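Local coordinates for protein dual specificity phosphatase-like 15 isoform a (Homo sapiens, PDB 1YZ4) that removes phosphate from phosphotyrosine and from phosphoserine or phosphothreonine in proteins, its catalytic domain being the part described here, at residues Thr52-Pro57 and Lys71-Phe76; Val64-His69 and Arg135-Glu140. The protein carries 1 engineered substitution. One frame throughout, in Å; residues are numbered along the deposited sequence.

Contact 1: Thr52-Pro57 and Lys71-Phe76; sequences TYLRIP and KECINF
Leu-54 of the edge strand 52-56 packs against Phe-76 and Cys-73 of helix 70-82, an apolar strand-to-helix contact at one margin of the central sheet. No hydrogen bond joins the two segments; the axes of strand 52-56 and helical segment 71-76 run nearly antiparallel (166°) and come within 10.4 Å, and side chains fill the interval. Leu-54 CB sits over the centre of the Phe-76 ring, 3.8 Å from its centroid, in a CH-pi contact 9° off the ring normal. Farther out, Leu-54 CD2 reaches the root of the same ring, 3.6 Å from Phe-76 CG. The two side chains lie alongside each other, pointing opposite ways. With Phe-76 CG anti to the backbone N (chi1 -176°), the ring projects from the helix toward the strand, and its far atom CZ meets Thr-52 O in the ring plane at 3.5 Å.

The pattern belongs to the alpha/beta fold of cysteine-dependent protein phosphatases, in which helices flank a mixed sheet: strand 52-56 is bonded through its backbone to strand 36-40, whose Ile-38 also touches Phe-76. Two residues beyond Leu-54, Ile-56 CG1 lies 3.9 Å from Cys-73 SG, and the buried Cys-73 also touches Ile-101 of helix 97-110.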
ATOM      1  N   THR A  52      -9.636  -5.442  -9.864  1.00 17.73           N
ATOM      2  CA  THR A  52     -10.517  -5.277  -8.721  1.00 14.91           C
ATOM      3  C   THR A  52     -10.031  -4.092  -7.898  1.00 14.21           C
ATOM      4  O   THR A  52      -8.899  -4.077  -7.422  1.00 14.06           O
ATOM      5  CB  THR A  52     -10.530  -6.542  -7.862  1.00 13.77           C
ATOM      6  OG1 THR A  52     -10.847  -7.665  -8.691  1.00 18.23           O
ATOM      7  CG2 THR A  52     -11.575  -6.431  -6.761  1.00 13.76           C
ATOM      8  N   TYR A  53     -10.891  -3.094  -7.744  1.00 13.12           N
ATOM      9  CA  TYR A  53     -10.525  -1.899  -7.003  1.00 14.49           C
ATOM     10  C   TYR A  53     -11.081  -1.810  -5.600  1.00 15.65           C
ATOM     11  O   TYR A  53     -12.121  -2.382  -5.264  1.00 16.50           O
ATOM     12  CB  TYR A  53     -10.984  -0.632  -7.738  1.00 15.83           C
ATOM     13  CG  TYR A  53     -10.241  -0.305  -9.005  1.00 16.45           C
ATOM     14  CD1 TYR A  53     -10.448  -1.045 -10.164  1.00 12.94           C
ATOM     15  CD2 TYR A  53      -9.347   0.767  -9.052  1.00 16.16           C
ATOM     16  CE1 TYR A  53      -9.791  -0.729 -11.346  1.00 17.18           C
ATOM     17  CE2 TYR A  53      -8.677   1.096 -10.234  1.00 16.23           C
ATOM     18  CZ  TYR A  53      -8.905   0.342 -11.376  1.00 16.23           C
ATOM     19  OH  TYR A  53      -8.248   0.637 -12.543  1.00 12.47           O
ATOM     20  N   LEU A  54     -10.363  -1.053  -4.790  1.00 17.15           N
ATOM     21  CA  LEU A  54     -10.759  -0.780  -3.432  1.00 20.01           C
ATOM     22  C   LEU A  54     -10.567   0.731  -3.380  1.00 21.58           C
ATOM     23  O   LEU A  54      -9.451   1.229  -3.569  1.00 22.53           O
ATOM     24  CB  LEU A  54      -9.831  -1.479  -2.437  1.00 21.75           C
ATOM     25  CG  LEU A  54     -10.348  -1.429  -0.998  1.00 24.56           C
ATOM     26  CD1 LEU A  54     -11.672  -2.175  -0.928  1.00 26.91           C
ATOM     27  CD2 LEU A  54      -9.331  -2.043  -0.044  1.00 24.76           C
ATOM     28  N   ARG A  55     -11.655   1.462  -3.170  1.00 19.97           N
ATOM     29  CA  ARG A  55     -11.582   2.914  -3.106  1.00 18.33           C
ATOM     30  C   ARG A  55     -11.485   3.423  -1.675  1.00 17.58           C
ATOM     31  O   ARG A  55     -12.298   3.074  -0.819  1.00 15.42           O
ATOM     32  CB  ARG A  55     -12.792   3.539  -3.802  1.00 16.76           C
ATOM     33  CG  ARG A  55     -12.687   3.583  -5.321  1.00 17.85           C
ATOM     34  CD  ARG A  55     -14.026   3.969  -5.955  1.00 20.44           C
ATOM     35  NE  ARG A  55     -13.930   4.177  -7.399  1.00 16.00           N
ATOM     36  CZ  ARG A  55     -14.981   4.300  -8.206  1.00 19.19           C
ATOM     37  NH1 ARG A  55     -16.213   4.230  -7.711  1.00 15.22           N
ATOM     38  NH2 ARG A  55     -14.803   4.508  -9.507  1.00 13.91           N
ATOM     39  N   ILE A  56     -10.467   4.242  -1.435  1.00 17.33           N
ATOM     40  CA  ILE A  56     -10.215   4.839  -0.130  1.00 18.92           C
ATOM     41  C   ILE A  56     -10.120   6.352  -0.353  1.00 20.88           C
ATOM     42  O   ILE A  56      -9.063   6.872  -0.710  1.00 15.49           O
ATOM     43  CB  ILE A  56      -8.890   4.317   0.469  1.00 19.99           C
ATOM     44  CG1 ILE A  56      -8.951   2.791   0.618  1.00 22.56           C
ATOM     45  CG2 ILE A  56      -8.634   4.969   1.823  1.00 19.96           C
ATOM     46  CD1 ILE A  56     -10.053   2.278   1.569  1.00 18.04           C
ATOM     47  N   PRO A  57     -11.235   7.071  -0.142  1.00 22.96           N
ATOM     48  CA  PRO A  57     -11.358   8.524  -0.310  1.00 25.00           C
ATOM     49  C   PRO A  57     -10.723   9.316   0.815  1.00 25.61           C
ATOM     50  O   PRO A  57     -11.418   9.826   1.688  1.00 28.47           O
ATOM     51  CB  PRO A  57     -12.865   8.722  -0.362  1.00 25.61           C
ATOM     52  CG  PRO A  57     -13.325   7.743   0.688  1.00 25.88           C
ATOM     53  CD  PRO A  57     -12.487   6.501   0.391  1.00 23.74           C
ATOM     54  N   LYS A  71      -7.059  -1.986   8.443  1.00 13.26           N
ATOM     55  CA  LYS A  71      -7.542  -3.359   8.482  1.00 13.96           C
ATOM     56  C   LYS A  71      -8.057  -3.837   7.132  1.00 12.73           C
ATOM     57  O   LYS A  71      -7.607  -4.852   6.599  1.00 10.05           O
ATOM     58  CB  LYS A  71      -8.652  -3.502   9.525  1.00 16.74           C
ATOM     59  CG  LYS A  71      -9.128  -4.936   9.699  1.00 25.57           C
ATOM     60  CD  LYS A  71     -10.418  -5.037  10.509  1.00 31.54           C
ATOM     61  CE  LYS A  71     -10.260  -4.531  11.930  1.00 35.32           C
ATOM     62  NZ  LYS A  71     -11.527  -4.699  12.704  1.00 37.56           N
ATOM     63  N   GLU A  72      -9.006  -3.098   6.576  1.00 10.75           N
ATOM     64  CA  GLU A  72      -9.579  -3.477   5.299  1.00 13.02           C
ATOM     65  C   GLU A  72      -8.549  -3.505   4.160  1.00  9.65           C
ATOM     66  O   GLU A  72      -8.601  -4.389   3.314  1.00  9.35           O
ATOM     67  CB  GLU A  72     -10.748  -2.545   4.960  1.00 15.58           C
ATOM     68  CG  GLU A  72     -10.356  -1.097   4.705  1.00 20.85           C
ATOM     69  CD  GLU A  72     -11.556  -0.169   4.690  1.00 22.66           C
ATOM     70  OE1 GLU A  72     -12.499  -0.418   3.908  1.00 24.97           O
ATOM     71  OE2 GLU A  72     -11.559   0.810   5.464  1.00 23.36           O
ATOM     72  N   CYS A  73      -7.615  -2.557   4.141  1.00  5.96           N
ATOM     73  CA  CYS A  73      -6.603  -2.532   3.088  1.00 10.76           C
ATOM     74  C   CYS A  73      -5.663  -3.724   3.200  1.00 13.21           C
ATOM     75  O   CYS A  73      -5.333  -4.378   2.202  1.00 13.34           O
ATOM     76  CB  CYS A  73      -5.776  -1.237   3.146  1.00 13.86           C
ATOM     77  SG  CYS A  73      -6.594   0.270   2.533  1.00  9.99           S
ATOM     78  N   ILE A  74      -5.224  -4.006   4.421  1.00 12.11           N
ATOM     79  CA  ILE A  74      -4.320  -5.120   4.638  1.00 15.98           C
ATOM     80  C   ILE A  74      -4.988  -6.451   4.295  1.00 17.01           C
ATOM     81  O   ILE A  74      -4.338  -7.366   3.795  1.00 17.55           O
ATOM     82  CB  ILE A  74      -3.822  -5.132   6.093  1.00 18.74           C
ATOM     83  CG1 ILE A  74      -2.888  -3.938   6.312  1.00 20.76           C
ATOM     84  CG2 ILE A  74      -3.127  -6.445   6.407  1.00 16.77           C
ATOM     85  CD1 ILE A  74      -2.372  -3.791   7.731  1.00 21.51           C
ATOM     86  N   ASN A  75      -6.288  -6.552   4.551  1.00 15.39           N
ATOM     87  CA  ASN A  75      -7.009  -7.779   4.257  1.00 17.10           C
ATOM     88  C   ASN A  75      -7.158  -7.935   2.760  1.00 18.74           C
ATOM     89  O   ASN A  75      -7.043  -9.037   2.228  1.00 19.14           O
ATOM     90  CB  ASN A  75      -8.376  -7.771   4.943  1.00 16.88           C
ATOM     91  CG  ASN A  75      -8.317  -8.343   6.355  1.00 19.02           C
ATOM     92  OD1 ASN A  75      -8.446  -9.550   6.553  1.00 18.65           O
ATOM     93  ND2 ASN A  75      -8.096  -7.477   7.339  1.00 19.86           N
ATOM     94  N   PHE A  76      -7.401  -6.817   2.087  1.00 18.79           N
ATOM     95  CA  PHE A  76      -7.548  -6.795   0.637  1.00 16.28           C
ATOM     96  C   PHE A  76      -6.230  -7.269   0.010  1.00 16.84           C
ATOM     97  O   PHE A  76      -6.198  -8.220  -0.774  1.00 16.85           O
ATOM     98  CB  PHE A  76      -7.864  -5.365   0.189  1.00 12.86           C
ATOM     99  CG  PHE A  76      -8.126  -5.222  -1.289  1.00 12.00           C
ATOM    100  CD1 PHE A  76      -9.340  -5.623  -1.839  1.00 10.57           C
ATOM    101  CD2 PHE A  76      -7.180  -4.628  -2.116  1.00 10.51           C
ATOM    102  CE1 PHE A  76      -9.615  -5.426  -3.195  1.00 14.32           C
ATOM    103  CE2 PHE A  76      -7.441  -4.425  -3.479  1.00 14.35           C
ATOM    104  CZ  PHE A  76      -8.661  -4.822  -4.019  1.00 14.03           C
TER

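Contact 2: Val64-His69 and Arg135-Glu140; sequences VPIKKH and RQQLEE
Gln-137 of helix 132-143 reaches across to the connection between strand 52-56 and helix 70-82, where its carboxamide engages the backbone around an inverse gamma turn centred on Pro-65. This joins a late helix of the dual-specificity phosphatase domain to a loop that lies 66 residues earlier in the sequence. CG of Gln-137 lies anti to the carbonyl carbon (chi1 -68°), and beyond it the chain is extended, which carries the amide group to the turn. There NE2 of Gln-137 donates to Val-64 O at 2.8 Å in an almost straight bond, with an N-H...O angle of 175°. The acceptor lies in the amide plane of Gln-137, whereas NE2 stands above the carbonyl plane of Val-64, 38° out of it.

The other end of the carboxamide faces the backbone beyond the turn: Lys-67 N donates to Gln-137 OE1 at 2.9 Å, a more bent bond whose acceptor position is less certain in the model. The Lys-67 side chain crosses that of Gln-137 at about a right angle, its CD 4.0 Å from Gln-137 CG, and bends at its last torsion, which places NZ in a long salt bridge of 3.8 Å with OE1 of Glu-140. The neighbouring Leu-138 packs on Thr-100 and Ala-104 of helix 97-110, and Ile-66 also touches Thr-100.

The straight bond from NE2 satisfies one end of a buried carboxamide and, if OE1 is placed correctly, Lys-67 N serves the other, which would fix the rotation of the group; the exposed, long ion pair is likely to add less.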
ATOM      1  N   VAL A  64      -5.992  13.517   8.891  1.00 21.86           N
ATOM      2  CA  VAL A  64      -6.844  12.468   8.363  1.00 21.01           C
ATOM      3  C   VAL A  64      -6.503  11.111   8.966  1.00 20.10           C
ATOM      4  O   VAL A  64      -5.364  10.660   8.907  1.00 21.21           O
ATOM      5  CB  VAL A  64      -6.714  12.393   6.844  1.00 20.99           C
ATOM      6  CG1 VAL A  64      -7.629  11.322   6.300  1.00 20.20           C
ATOM      7  CG2 VAL A  64      -7.049  13.751   6.238  1.00 22.76           C
ATOM      8  N   PRO A  65      -7.498  10.437   9.554  1.00 19.27           N
ATOM      9  CA  PRO A  65      -7.269   9.126  10.163  1.00 17.74           C
ATOM     10  C   PRO A  65      -7.276   7.953   9.184  1.00 16.02           C
ATOM     11  O   PRO A  65      -8.212   7.161   9.191  1.00 13.03           O
ATOM     12  CB  PRO A  65      -8.399   9.029  11.174  1.00 16.16           C
ATOM     13  CG  PRO A  65      -9.528   9.677  10.423  1.00 18.87           C
ATOM     14  CD  PRO A  65      -8.876  10.902   9.808  1.00 15.33           C
ATOM     15  N   ILE A  66      -6.237   7.837   8.351  1.00 18.00           N
ATOM     16  CA  ILE A  66      -6.164   6.724   7.396  1.00 16.64           C
ATOM     17  C   ILE A  66      -6.087   5.409   8.148  1.00 15.81           C
ATOM     18  O   ILE A  66      -6.329   4.349   7.572  1.00 15.73           O
ATOM     19  CB  ILE A  66      -4.913   6.782   6.464  1.00 18.73           C
ATOM     20  CG1 ILE A  66      -3.809   7.615   7.098  1.00 13.77           C
ATOM     21  CG2 ILE A  66      -5.294   7.281   5.087  1.00 25.80           C
ATOM     22  CD1 ILE A  66      -3.165   6.949   8.259  1.00 20.42           C
ATOM     23  N   LYS A  67      -5.738   5.480   9.429  1.00 15.09           N
ATOM     24  CA  LYS A  67      -5.619   4.280  10.250  1.00 16.93           C
ATOM     25  C   LYS A  67      -6.942   3.539  10.315  1.00 15.91           C
ATOM     26  O   LYS A  67      -6.977   2.348  10.613  1.00 16.73           O
ATOM     27  CB  LYS A  67      -5.139   4.625  11.667  1.00 15.65           C
ATOM     28  CG  LYS A  67      -6.164   5.301  12.573  1.00 20.42           C
ATOM     29  CD  LYS A  67      -5.479   5.831  13.831  1.00 26.29           C
ATOM     30  CE  LYS A  67      -6.463   6.390  14.850  1.00 29.36           C
ATOM     31  NZ  LYS A  67      -7.189   5.319  15.594  1.00 33.75           N
ATOM     32  N   LYS A  68      -8.031   4.245  10.029  1.00 17.19           N
ATOM     33  CA  LYS A  68      -9.340   3.616  10.048  1.00 20.92           C
ATOM     34  C   LYS A  68      -9.520   2.677   8.858  1.00 19.27           C
ATOM     35  O   LYS A  68     -10.454   1.880   8.830  1.00 17.92           O
ATOM     36  CB  LYS A  68     -10.444   4.675  10.055  1.00 25.08           C
ATOM     37  CG  LYS A  68     -10.582   5.400  11.394  1.00 34.08           C
ATOM     38  CD  LYS A  68     -11.670   6.475  11.342  1.00 40.65           C
ATOM     39  CE  LYS A  68     -11.750   7.278  12.641  1.00 38.75           C
ATOM     40  NZ  LYS A  68     -12.728   8.402  12.521  1.00 41.69           N
ATOM     41  N   HIS A  69      -8.622   2.762   7.880  1.00 15.18           N
ATOM     42  CA  HIS A  69      -8.716   1.901   6.707  1.00 17.67           C
ATOM     43  C   HIS A  69      -7.612   0.842   6.626  1.00 15.11           C
ATOM     44  O   HIS A  69      -7.561   0.066   5.672  1.00 14.59           O
ATOM     45  CB  HIS A  69      -8.716   2.740   5.424  1.00 19.92           C
ATOM     46  CG  HIS A  69      -9.860   3.701   5.329  1.00 23.52           C
ATOM     47  ND1 HIS A  69      -9.826   4.959   5.894  1.00 24.25           N
ATOM     48  CD2 HIS A  69     -11.075   3.587   4.739  1.00 23.91           C
ATOM     49  CE1 HIS A  69     -10.969   5.578   5.653  1.00 26.01           C
ATOM     50  NE2 HIS A  69     -11.745   4.767   4.954  1.00 21.85           N
ATOM     51  N   ARG A 135       2.669   9.056  10.240  1.00 14.48           N
ATOM     52  CA  ARG A 135       3.761   8.348  10.892  1.00 17.72           C
ATOM     53  C   ARG A 135       3.372   8.014  12.330  1.00 16.85           C
ATOM     54  O   ARG A 135       3.704   6.940  12.834  1.00 16.96           O
ATOM     55  CB  ARG A 135       5.041   9.196  10.808  1.00 18.01           C
ATOM     56  CG  ARG A 135       5.360   9.567   9.348  1.00 21.01           C
ATOM     57  CD  ARG A 135       6.469  10.588   9.177  1.00 20.83           C
ATOM     58  NE  ARG A 135       7.799  10.007   9.298  1.00 24.09           N
ATOM     59  CZ  ARG A 135       8.694   9.966   8.315  1.00 23.29           C
ATOM     60  NH1 ARG A 135       8.413  10.466   7.120  1.00 25.21           N
ATOM     61  NH2 ARG A 135       9.887   9.440   8.537  1.00 27.96           N
ATOM     62  N   GLN A 136       2.634   8.920  12.971  1.00 18.59           N
ATOM     63  CA  GLN A 136       2.173   8.714  14.345  1.00 18.67           C
ATOM     64  C   GLN A 136       1.150   7.596  14.347  1.00 18.11           C
ATOM     65  O   GLN A 136       1.166   6.725  15.225  1.00 13.61           O
ATOM     66  CB  GLN A 136       1.533   9.987  14.901  1.00 22.16           C
ATOM     67  CG  GLN A 136       2.512  11.136  15.085  1.00 33.71           C
ATOM     68  CD  GLN A 136       1.881  12.353  15.736  1.00 39.08           C
ATOM     69  OE1 GLN A 136       1.038  13.032  15.141  1.00 42.25           O
ATOM     70  NE2 GLN A 136       2.285  12.633  16.969  1.00 43.52           N
ATOM     71  N   GLN A 137       0.258   7.633  13.358  1.00 15.56           N
ATOM     72  CA  GLN A 137      -0.769   6.619  13.216  1.00 14.82           C
ATOM     73  C   GLN A 137      -0.087   5.275  12.970  1.00 16.49           C
ATOM     74  O   GLN A 137      -0.578   4.231  13.405  1.00 13.81           O
ATOM     75  CB  GLN A 137      -1.712   6.974  12.062  1.00 14.17           C
ATOM     76  CG  GLN A 137      -2.570   8.194  12.349  1.00 10.24           C
ATOM     77  CD  GLN A 137      -3.559   8.505  11.238  1.00 13.18           C
ATOM     78  OE1 GLN A 137      -4.266   7.621  10.748  1.00 10.43           O
ATOM     79  NE2 GLN A 137      -3.626   9.773  10.849  1.00 10.54           N
ATOM     80  N   LEU A 138       1.047   5.304  12.276  1.00 15.51           N
ATOM     81  CA  LEU A 138       1.795   4.076  12.025  1.00 18.44           C
ATOM     82  C   LEU A 138       2.385   3.617  13.362  1.00 17.81           C
ATOM     83  O   LEU A 138       2.459   2.421  13.648  1.00 15.97           O
ATOM     84  CB  LEU A 138       2.903   4.322  10.989  1.00 13.02           C
ATOM     85  CG  LEU A 138       2.397   4.427   9.541  1.00 15.39           C
ATOM     86  CD1 LEU A 138       3.469   5.030   8.641  1.00  4.00           C
ATOM     87  CD2 LEU A 138       1.981   3.030   9.037  1.00 13.19           C
ATOM     88  N   GLU A 139       2.788   4.581  14.181  1.00 20.65           N
ATOM     89  CA  GLU A 139       3.347   4.295  15.499  1.00 24.79           C
ATOM     90  C   GLU A 139       2.306   3.514  16.304  1.00 24.98           C
ATOM     91  O   GLU A 139       2.603   2.460  16.864  1.00 19.97           O
ATOM     92  CB  GLU A 139       3.677   5.603  16.226  1.00 29.09           C
ATOM     93  CG  GLU A 139       5.157   5.869  16.432  1.00 38.68           C
ATOM     94  CD  GLU A 139       5.788   4.932  17.438  1.00 40.29           C
ATOM     95  OE1 GLU A 139       5.763   3.705  17.212  1.00 45.89           O
ATOM     96  OE2 GLU A 139       6.309   5.424  18.457  1.00 46.21           O
ATOM     97  N   GLU A 140       1.087   4.052  16.355  1.00 25.98           N
ATOM     98  CA  GLU A 140      -0.012   3.418  17.077  1.00 26.75           C
ATOM     99  C   GLU A 140      -0.192   1.997  16.573  1.00 23.66           C
ATOM    100  O   GLU A 140      -0.078   1.039  17.327  1.00 22.89           O
ATOM    101  CB  GLU A 140      -1.323   4.173  16.847  1.00 31.66           C
ATOM    102  CG  GLU A 140      -1.452   5.513  17.552  1.00 42.80           C
ATOM    103  CD  GLU A 140      -2.732   6.251  17.163  1.00 47.88           C
ATOM    104  OE1 GLU A 140      -3.832   5.652  17.275  1.00 47.51           O
ATOM    105  OE2 GLU A 140      -2.634   7.429  16.746  1.00 47.11           O
TER

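Followed from the N terminus, the chain lays down strand 52-56, passes through the loop holding 64-69, and enters helix 70-82, whose packing back on the strand closes a short loop in contact 1. Contact 2 closes a far longer one: 65 residues, including strand 87-91 and helices 97-110 and 114-123, separate its segments. The two loops cross, since 64-69 lies between the halves of contact 1 while 135-140 comes after both. One connection is thus tied to the sheet edge through the helix that follows it and to helix 132-143 directly. The contacts also meet, with Ile-56 CD1 packing 3.6 Å from His-69 CD2.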